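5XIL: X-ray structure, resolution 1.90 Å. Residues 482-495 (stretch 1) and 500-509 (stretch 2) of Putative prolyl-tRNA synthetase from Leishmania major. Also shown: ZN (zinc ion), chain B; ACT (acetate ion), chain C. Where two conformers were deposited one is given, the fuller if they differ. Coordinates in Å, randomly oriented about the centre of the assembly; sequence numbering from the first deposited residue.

Stretch 1 482-495: EQPEEPAEGHECIC
Stretch 2 (500-509) KPATTWVLFG

Stretch 1 is loop and turn, with helical phi/psi but no regular helical bonds at 488-490; it packs against stretch 2, whose strand spans 504-509, and together they bury 692 Å². Trp505 is the centre of the contact. Its CB points toward stretch 1, and chi1 of -65° (m) with chi2 of 86° lets NE1 donate to Glu486 O (2.7 Å). Pro484 CG, on a C-gamma exo ring, lies over the indole face, 3.7 Å from the centroid of the five-membered ring, while Ala488 CB packs off-centre at 4.2 Å from the same centroid.

Gln483 leaves its backbone sideways, but m, m rotamers and chi3 of -57° turn the amide onto the strand, where it imitates a backbone partner: Trp505 N donates to Gln483 OE1 (2.9 Å) and Gln483 NE2 to Trp505 O (3.1 Å). His491 (m, chi2 -75°) meets the indole in an offset edge-to-face pair, the edge of Trp505 toward the face of His491, ring centroids 5.6 Å apart and planes at 65°. His491 NE2 donates to Glu486 OE1 (2.8 Å), Glu486 being fully extended.

Farther along, Glu492 and Pro501 form a single antiparallel bridge (CA-CA 4.5 Å), flanked by Ala502 N to His491 O (3.0 Å) and Cys493 N to Lys500 O (2.7 Å). The small Ala488 and Ala502 allow close packing, Ala488 CB to Ala502 CB 4.1 Å. Cys493, chi1 t, directs SG to zinc (Cys493 SG to ZN 2.4 Å).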

# COMPACT_ATOMS: atom_id res chain seq x y z
N GLU A 482 14.81 27.98 -8.29
CA GLU A 482 14.72 28.72 -9.55
C GLU A 482 14.59 30.19 -9.17
O GLU A 482 13.52 30.60 -8.77
CB GLU A 482 13.49 28.25 -10.35
CG GLU A 482 13.32 28.95 -11.70
CD GLU A 482 12.40 28.17 -12.65
OE1 GLU A 482 11.24 27.88 -12.29
OE2 GLU A 482 12.88 27.82 -13.75
N GLN A 483 15.69 30.94 -9.26
CA GLN A 483 15.71 32.35 -8.96
C GLN A 483 15.41 33.21 -10.19
O GLN A 483 15.68 32.78 -11.28
CB GLN A 483 17.08 32.75 -8.43
CG GLN A 483 17.41 32.19 -7.08
CD GLN A 483 16.84 32.98 -5.97
OE1 GLN A 483 17.11 34.17 -5.84
NE2 GLN A 483 16.07 32.34 -5.09
N PRO A 484 14.81 34.36 -10.02
CA PRO A 484 14.64 35.35 -11.11
C PRO A 484 15.93 35.64 -11.86
O PRO A 484 17.00 35.60 -11.27
CB PRO A 484 14.27 36.63 -10.36
CG PRO A 484 13.66 36.17 -9.11
CD PRO A 484 14.34 34.88 -8.73
N GLU A 485 15.84 35.98 -13.14
CA GLU A 485 16.98 36.56 -13.85
C GLU A 485 17.44 37.85 -13.18
O GLU A 485 18.64 38.06 -13.02
CB GLU A 485 16.61 36.84 -15.30
CG GLU A 485 16.50 35.56 -16.10
CD GLU A 485 17.82 35.18 -16.76
OE1 GLU A 485 18.89 35.25 -16.08
OE2 GLU A 485 17.76 34.84 -17.98
N GLU A 486 16.51 38.73 -12.81
CA GLU A 486 16.92 39.99 -12.15
C GLU A 486 17.80 39.70 -10.90
O GLU A 486 17.31 39.05 -9.93
CB GLU A 486 15.71 40.80 -11.72
CG GLU A 486 16.02 42.19 -11.18
CD GLU A 486 14.81 42.94 -10.77
OE1 GLU A 486 14.95 44.16 -10.50
OE2 GLU A 486 13.71 42.35 -10.67
N PRO A 487 19.08 40.17 -10.90
CA PRO A 487 19.98 39.94 -9.74
C PRO A 487 19.47 40.54 -8.48
O PRO A 487 19.06 41.71 -8.46
CB PRO A 487 21.31 40.63 -10.18
CG PRO A 487 21.25 40.59 -11.68
CD PRO A 487 19.81 40.83 -12.02
N ALA A 488 19.49 39.78 -7.39
CA ALA A 488 19.08 40.33 -6.10
C ALA A 488 19.96 41.49 -5.58
O ALA A 488 19.47 42.45 -4.96
CB ALA A 488 19.09 39.21 -5.07
N GLU A 489 21.25 41.36 -5.85
CA GLU A 489 22.34 42.29 -5.48
C GLU A 489 22.11 43.73 -5.89
O GLU A 489 22.60 44.64 -5.23
CB GLU A 489 23.66 41.83 -6.16
CG GLU A 489 24.02 40.39 -5.83
CD GLU A 489 23.35 39.35 -6.74
OE1 GLU A 489 22.77 39.70 -7.77
OE2 GLU A 489 23.40 38.15 -6.40
N GLY A 490 21.36 43.94 -6.97
CA GLY A 490 20.92 45.29 -7.33
C GLY A 490 19.97 45.97 -6.35
O GLY A 490 19.60 47.14 -6.51
N HIS A 491 19.53 45.26 -5.33
CA HIS A 491 18.50 45.77 -4.49
C HIS A 491 18.95 45.74 -3.07
O HIS A 491 19.73 44.90 -2.71
CB HIS A 491 17.24 44.85 -4.59
CG HIS A 491 16.57 44.95 -5.90
ND1 HIS A 491 15.80 46.04 -6.24
CD2 HIS A 491 16.60 44.16 -7.00
CE1 HIS A 491 15.38 45.91 -7.48
NE2 HIS A 491 15.82 44.76 -7.96
N GLU A 492 18.34 46.57 -2.25
CA GLU A 492 18.46 46.45 -0.83
C GLU A 492 17.61 45.35 -0.27
O GLU A 492 16.56 45.02 -0.83
CB GLU A 492 18.05 47.74 -0.14
CG GLU A 492 18.90 48.91 -0.59
CD GLU A 492 18.58 49.34 -2.04
OE1 GLU A 492 17.38 49.30 -2.49
OE2 GLU A 492 19.54 49.68 -2.78
N CYS A 493 18.05 44.78 0.84
CA CYS A 493 17.16 43.86 1.57
C CYS A 493 15.76 44.49 1.82
O CYS A 493 15.64 45.68 2.08
CB CYS A 493 17.87 43.43 2.83
SG CYS A 493 16.96 42.40 3.92
N ILE A 494 14.69 43.69 1.75
CA ILE A 494 13.31 44.23 1.73
C ILE A 494 12.82 44.89 2.98
O ILE A 494 11.89 45.73 2.90
CB ILE A 494 12.29 43.12 1.29
CG1 ILE A 494 10.87 43.69 0.95
CG2 ILE A 494 12.22 42.06 2.41
CD1 ILE A 494 10.90 44.82 -0.08
N CYS A 495 13.35 44.53 4.16
CA CYS A 495 12.76 44.98 5.39
C CYS A 495 12.84 46.50 5.52
O CYS A 495 13.69 47.17 4.94
CB CYS A 495 13.28 44.31 6.68
SG CYS A 495 15.04 44.09 6.78
N LYS A 500 21.35 46.78 3.72
CA LYS A 500 22.32 45.87 3.11
C LYS A 500 21.88 45.40 1.76
O LYS A 500 20.67 45.19 1.55
CB LYS A 500 22.56 44.64 3.99
CG LYS A 500 23.25 45.03 5.27
CD LYS A 500 23.38 43.87 6.24
CE LYS A 500 24.33 44.28 7.36
NZ LYS A 500 24.23 43.29 8.46
N PRO A 501 22.85 45.23 0.84
CA PRO A 501 22.55 44.57 -0.42
C PRO A 501 21.99 43.16 -0.17
O PRO A 501 22.45 42.41 0.70
CB PRO A 501 23.91 44.50 -1.17
CG PRO A 501 24.84 45.33 -0.35
CD PRO A 501 24.30 45.43 1.03
N ALA A 502 20.92 42.84 -0.89
CA ALA A 502 20.37 41.50 -0.89
C ALA A 502 21.34 40.51 -1.53
O ALA A 502 22.12 40.85 -2.47
CB ALA A 502 19.05 41.49 -1.64
N THR A 503 21.26 39.26 -1.10
CA THR A 503 21.98 38.18 -1.72
C THR A 503 21.13 37.16 -2.43
O THR A 503 21.67 36.34 -3.17
CB THR A 503 22.83 37.43 -0.66
OG1 THR A 503 21.97 36.91 0.37
CG2 THR A 503 23.80 38.44 0.00
N THR A 504 19.83 37.15 -2.18
CA THR A 504 18.98 36.17 -2.90
C THR A 504 17.58 36.78 -2.98
O THR A 504 17.30 37.75 -2.29
CB THR A 504 18.98 34.85 -2.11
OG1 THR A 504 18.29 33.82 -2.83
CG2 THR A 504 18.39 35.01 -0.75
N TRP A 505 16.68 36.17 -3.76
CA TRP A 505 15.25 36.44 -3.63
C TRP A 505 14.67 35.37 -2.76
O TRP A 505 15.09 34.25 -2.84
CB TRP A 505 14.57 36.39 -4.99
CG TRP A 505 15.03 37.47 -5.93
CD1 TRP A 505 16.11 37.44 -6.75
CD2 TRP A 505 14.39 38.72 -6.17
NE1 TRP A 505 16.18 38.59 -7.50
CE2 TRP A 505 15.14 39.39 -7.17
CE3 TRP A 505 13.28 39.33 -5.64
CZ2 TRP A 505 14.79 40.65 -7.66
CZ3 TRP A 505 12.93 40.58 -6.09
CH2 TRP A 505 13.70 41.24 -7.11
N VAL A 506 13.72 35.69 -1.91
CA VAL A 506 13.07 34.64 -1.10
C VAL A 506 11.56 34.85 -1.27
O VAL A 506 11.11 35.95 -1.56
CB VAL A 506 13.50 34.73 0.39
CG1 VAL A 506 13.10 36.02 1.01
CG2 VAL A 506 12.92 33.60 1.28
N LEU A 507 10.82 33.76 -1.19
CA LEU A 507 9.38 33.77 -1.26
C LEU A 507 8.78 33.90 0.11
O LEU A 507 9.04 33.05 0.98
CB LEU A 507 8.96 32.47 -1.95
CG LEU A 507 7.49 32.25 -2.18
CD1 LEU A 507 6.99 33.21 -3.23
CD2 LEU A 507 7.31 30.79 -2.62
N PHE A 508 7.97 34.97 0.27
CA PHE A 508 7.25 35.30 1.50
C PHE A 508 5.74 35.16 1.25
O PHE A 508 5.28 35.29 0.11
CB PHE A 508 7.41 36.71 1.87
CG PHE A 508 8.78 37.11 2.39
CD1 PHE A 508 9.05 37.05 3.73
CD2 PHE A 508 9.66 37.68 1.56
CE1 PHE A 508 10.29 37.52 4.22
CE2 PHE A 508 10.89 38.15 2.03
CZ PHE A 508 11.20 38.05 3.34
N GLY A 509 5.03 34.86 2.32
CA GLY A 509 3.58 34.92 2.31
C GLY A 509 2.94 34.72 3.62
O GLY A 509 3.53 34.15 4.56
ZN ZN B . 18.58 42.39 5.65
C ACT C . 19.81 45.04 6.51
O ACT C . 19.39 44.34 5.56
OXT ACT C . 20.01 46.32 6.36
CH3 ACT C . 20.07 44.31 7.81